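Local coordinates for protein cell divisionFtsK/SpoIIIE (Thermomonospora curvata, PDB 4NH0) that is a multi-domain ATPase of the ESX type VII secretion system that exports EsxA and EsxB, and may be its translocase subunit, at residues P602-L607 against L862-R867. Numbering follows the deposited sequence.
Sequences PTLDEL and LTALPR. With ATP (adenosine-5'-triphosphate), chain G.
Pro602 lays the CG corner of its ring against the methyl of Ala864, CG to CB 3.7 Å, and Leu607 brings CD1 to the same methyl at an equal separation. A chi1 of -70° puts Leu604 CG beside its own backbone N, 3.6 Å from Leu865 O; CD2 touches the Ala864 methyl more loosely, and CD1 lies 4.0 Å from Pro866 CA. The backbones meet in a single beta bridge between Thr603 and Leu865. Its firm bond is Leu865 N to Pro602 O, 2.8 Å, with the donor in the carbonyl plane and an N-H...O angle of 152°. Leu604 N divides itself between two weak bonds, to Leu865 O and to Arg867 O at 3.1 Å. Pro866, the centre of an inverse gamma turn, brings these two carbonyls round to one amide and packs against helices 669-683 and 877-891; the guanidinium of Arg867 forms salt bridges with Asp869 and Asp871. Next to the bridge, ATP N6 donates to Thr863 OG1, 2.5 Å, and more weakly to Thr863 O, while Leu865 CD1 lies 3.4 Å from ATP N1. An alanine in place of Pro602 would probably open a gap beside the Ala864 methyl and let the backbone there turn more freely. The chemistry implies a small apolar cluster beside a main-chain bridge, joining the 602-607 loop to the adenine-binding end of strand 860-863 in the second FtsK domain.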
ATOM      1  N   PRO A 602      10.775  -5.914   7.891  1.00 87.26           N
ATOM      2  CA  PRO A 602      11.957  -6.105   7.047  1.00 86.03           C
ATOM      3  C   PRO A 602      12.229  -4.891   6.169  1.00 75.02           C
ATOM      4  O   PRO A 602      11.419  -3.968   6.130  1.00 73.97           O
ATOM      5  CB  PRO A 602      11.573  -7.313   6.198  1.00 84.64           C
ATOM      6  CG  PRO A 602      10.100  -7.162   6.026  1.00 70.84           C
ATOM      7  CD  PRO A 602       9.583  -6.558   7.312  1.00 77.39           C
ATOM      8  N   THR A 603      13.361  -4.895   5.477  1.00 74.64           N
ATOM      9  CA  THR A 603      13.663  -3.846   4.514  1.00 76.85           C
ATOM     10  C   THR A 603      13.702  -4.447   3.116  1.00 91.26           C
ATOM     11  O   THR A 603      13.663  -5.666   2.960  1.00 95.12           O
ATOM     12  CB  THR A 603      14.996  -3.149   4.827  1.00 77.04           C
ATOM     13  OG1 THR A 603      16.048  -4.119   4.865  1.00 85.38           O
ATOM     14  CG2 THR A 603      14.920  -2.442   6.170  1.00 75.74           C
ATOM     15  N   LEU A 604      13.775  -3.594   2.101  1.00 80.66           N
ATOM     16  CA  LEU A 604      13.715  -4.059   0.721  1.00 78.12           C
ATOM     17  C   LEU A 604      14.966  -4.834   0.315  1.00 85.30           C
ATOM     18  O   LEU A 604      14.892  -5.755  -0.496  1.00 96.19           O
ATOM     19  CB  LEU A 604      13.490  -2.881  -0.227  1.00 74.05           C
ATOM     20  CG  LEU A 604      12.097  -2.254  -0.138  1.00 72.26           C
ATOM     21  CD1 LEU A 604      11.909  -1.185  -1.199  1.00 67.61           C
ATOM     22  CD2 LEU A 604      11.023  -3.324  -0.257  1.00 64.58           C
ATOM     23  N   ASP A 605      16.112  -4.468   0.880  1.00 85.46           N
ATOM     24  CA  ASP A 605      17.346  -5.192   0.601  1.00 95.91           C
ATOM     25  C   ASP A 605      17.328  -6.555   1.286  1.00 94.28           C
ATOM     26  O   ASP A 605      18.024  -7.481   0.872  1.00 87.12           O
ATOM     27  CB  ASP A 605      18.569  -4.385   1.048  1.00 94.38           C
ATOM     28  CG  ASP A 605      18.468  -3.914   2.487  1.00 99.22           C
ATOM     29  OD1 ASP A 605      17.514  -4.313   3.183  1.00 98.15           O
ATOM     30  OD2 ASP A 605      19.352  -3.150   2.924  1.00100.05           O
ATOM     31  N   GLU A 606      16.522  -6.665   2.337  1.00 94.36           N
ATOM     32  CA  GLU A 606      16.382  -7.910   3.080  1.00100.19           C
ATOM     33  C   GLU A 606      15.550  -8.922   2.304  1.00 97.69           C
ATOM     34  O   GLU A 606      15.747 -10.131   2.427  1.00 95.46           O
ATOM     35  CB  GLU A 606      15.743  -7.646   4.445  1.00 97.24           C
ATOM     36  CG  GLU A 606      16.624  -7.989   5.632  1.00 98.23           C
ATOM     37  CD  GLU A 606      16.030  -7.528   6.949  1.00 96.13           C
ATOM     38  OE1 GLU A 606      14.858  -7.860   7.224  1.00 85.59           O
ATOM     39  OE2 GLU A 606      16.734  -6.832   7.710  1.00 98.64           O
ATOM     40  N   LEU A 607      14.618  -8.418   1.502  1.00 87.46           N
ATOM     41  CA  LEU A 607      13.701  -9.271   0.757  1.00 71.79           C
ATOM     42  C   LEU A 607      14.142  -9.441  -0.692  1.00 80.05           C
ATOM     43  O   LEU A 607      13.441 -10.055  -1.496  1.00 83.60           O
ATOM     44  CB  LEU A 607      12.286  -8.693   0.807  1.00 80.20           C
ATOM     45  CG  LEU A 607      11.697  -8.485   2.202  1.00 63.84           C
ATOM     46  CD1 LEU A 607      10.352  -7.787   2.122  1.00 63.38           C
ATOM     47  CD2 LEU A 607      11.569  -9.813   2.930  1.00 81.51           C
ATOM     48  N   LEU A 862       3.424  -8.189   7.238  1.00 71.03           N
ATOM     49  CA  LEU A 862       3.979  -6.942   7.741  1.00 75.44           C
ATOM     50  C   LEU A 862       4.736  -6.223   6.633  1.00 82.22           C
ATOM     51  O   LEU A 862       5.734  -6.731   6.123  1.00 80.97           O
ATOM     52  CB  LEU A 862       4.894  -7.211   8.936  1.00 79.80           C
ATOM     53  CG  LEU A 862       5.473  -6.003   9.671  1.00 76.88           C
ATOM     54  CD1 LEU A 862       4.359  -5.100  10.164  1.00 83.63           C
ATOM     55  CD2 LEU A 862       6.335  -6.464  10.832  1.00 86.74           C
ATOM     56  N   THR A 863       4.251  -5.042   6.260  1.00 81.99           N
ATOM     57  CA  THR A 863       4.841  -4.272   5.171  1.00 77.74           C
ATOM     58  C   THR A 863       6.291  -3.916   5.459  1.00 67.72           C
ATOM     59  O   THR A 863       6.614  -3.425   6.539  1.00 76.53           O
ATOM     60  CB  THR A 863       4.060  -2.973   4.907  1.00 63.37           C
ATOM     61  OG1 THR A 863       4.238  -2.073   6.006  1.00102.18           O
ATOM     62  CG2 THR A 863       2.585  -3.266   4.736  1.00 64.74           C
ATOM     63  N   ALA A 864       7.163  -4.163   4.488  1.00 71.08           N
ATOM     64  CA  ALA A 864       8.572  -3.829   4.632  1.00 74.39           C
ATOM     65  C   ALA A 864       8.767  -2.320   4.612  1.00 74.18           C
ATOM     66  O   ALA A 864       7.828  -1.569   4.360  1.00 74.71           O
ATOM     67  CB  ALA A 864       9.391  -4.484   3.535  1.00 73.90           C
ATOM     68  N   LEU A 865       9.990  -1.883   4.883  1.00 78.50           N
ATOM     69  CA  LEU A 865      10.315  -0.462   4.863  1.00 72.40           C
ATOM     70  C   LEU A 865      11.071  -0.113   3.587  1.00 76.40           C
ATOM     71  O   LEU A 865      11.917  -0.884   3.135  1.00 87.96           O
ATOM     72  CB  LEU A 865      11.136  -0.080   6.097  1.00 70.81           C
ATOM     73  CG  LEU A 865      10.367   0.458   7.306  1.00 68.80           C
ATOM     74  CD1 LEU A 865       9.301  -0.521   7.770  1.00 78.86           C
ATOM     75  CD2 LEU A 865      11.321   0.788   8.442  1.00 80.39           C
ATOM     76  N   PRO A 866      10.773   1.056   3.002  1.00 61.33           N
ATOM     77  CA  PRO A 866      11.391   1.464   1.737  1.00 66.26           C
ATOM     78  C   PRO A 866      12.862   1.830   1.899  1.00 76.10           C
ATOM     79  O   PRO A 866      13.260   2.943   1.557  1.00 75.43           O
ATOM     80  CB  PRO A 866      10.568   2.687   1.330  1.00 64.72           C
ATOM     81  CG  PRO A 866      10.115   3.264   2.621  1.00 64.28           C
ATOM     82  CD  PRO A 866       9.874   2.095   3.536  1.00 59.44           C
ATOM     83  N   ARG A 867      13.655   0.900   2.417  1.00 73.03           N
ATOM     84  CA  ARG A 867      15.065   1.151   2.682  1.00 67.70           C
ATOM     85  C   ARG A 867      15.948   0.073   2.065  1.00 74.40           C
ATOM     86  O   ARG A 867      15.507  -1.056   1.851  1.00 88.45           O
ATOM     87  CB  ARG A 867      15.320   1.227   4.190  1.00 77.52           C
ATOM     88  CG  ARG A 867      14.273   2.008   4.965  1.00 78.40           C
ATOM     89  CD  ARG A 867      14.605   2.070   6.446  1.00 77.44           C
ATOM     90  NE  ARG A 867      15.870   2.755   6.691  1.00 88.02           N
ATOM     91  CZ  ARG A 867      16.297   3.125   7.894  1.00 94.05           C
ATOM     92  NH1 ARG A 867      15.560   2.877   8.968  1.00 97.68           N
ATOM     93  NH2 ARG A 867      17.461   3.744   8.023  1.00 96.72           N
TER
HETATM   94  PG  ATP G1405      -2.433   8.965   7.748  1.00 85.53           P
HETATM   95  O1G ATP G1405      -3.700   8.148   7.758  1.00 69.84           O
HETATM   96  O2G ATP G1405      -2.009   9.437   6.379  1.00100.87           O
HETATM   97  O3G ATP G1405      -2.372  10.033   8.812  1.00 92.11           O
HETATM   98  PB  ATP G1405      -1.051   6.591   7.289  1.00 74.29           P
HETATM   99  O1B ATP G1405      -0.691   7.011   5.887  1.00 78.82           O
HETATM  100  O2B ATP G1405      -2.223   5.673   7.526  1.00 78.62           O
HETATM  101  O3B ATP G1405      -1.291   7.913   8.172  1.00 87.03           O
HETATM  102  PA  ATP G1405       1.706   6.218   7.372  1.00 73.70           P
HETATM  103  O1A ATP G1405       1.969   5.296   6.210  1.00 92.60           O
HETATM  104  O2A ATP G1405       1.804   7.708   7.152  1.00102.86           O
HETATM  105  O3A ATP G1405       0.241   5.904   7.953  1.00 65.12           O
HETATM  106  O5' ATP G1405       2.676   5.796   8.582  1.00 94.98           O
HETATM  107  C5' ATP G1405       2.504   6.350   9.884  1.00 98.45           C
HETATM  108  C4' ATP G1405       3.637   5.876  10.786  1.00 92.11           C
HETATM  109  O4' ATP G1405       3.584   4.455  10.936  1.00 85.97           O
HETATM  110  C3' ATP G1405       4.995   6.217  10.196  1.00 93.64           C
HETATM  111  O3' ATP G1405       5.644   7.214  10.991  1.00109.73           O
HETATM  112  C2' ATP G1405       5.798   4.933  10.224  1.00 82.95           C
HETATM  113  O2' ATP G1405       6.976   5.115  11.013  1.00 87.68           O
HETATM  114  C1' ATP G1405       4.893   3.889  10.856  1.00 92.00           C
HETATM  115  N9  ATP G1405       4.860   2.677  10.002  1.00103.50           N
HETATM  116  C8  ATP G1405       4.098   2.515   8.906  1.00113.52           C
HETATM  117  N7  ATP G1405       4.296   1.295   8.345  1.00105.09           N
HETATM  118  C5  ATP G1405       5.209   0.651   9.095  1.00 97.78           C
HETATM  119  C6  ATP G1405       5.871  -0.673   9.064  1.00 94.49           C
HETATM  120  N6  ATP G1405       5.590  -1.575   8.094  1.00100.41           N
HETATM  121  N1  ATP G1405       6.765  -0.950  10.036  1.00101.51           N
HETATM  122  C2  ATP G1405       7.054  -0.062  11.006  1.00108.28           C
HETATM  123  N3  ATP G1405       6.493   1.156  11.095  1.00103.57           N
HETATM  124  C4  ATP G1405       5.578   1.566  10.185  1.00 97.75           C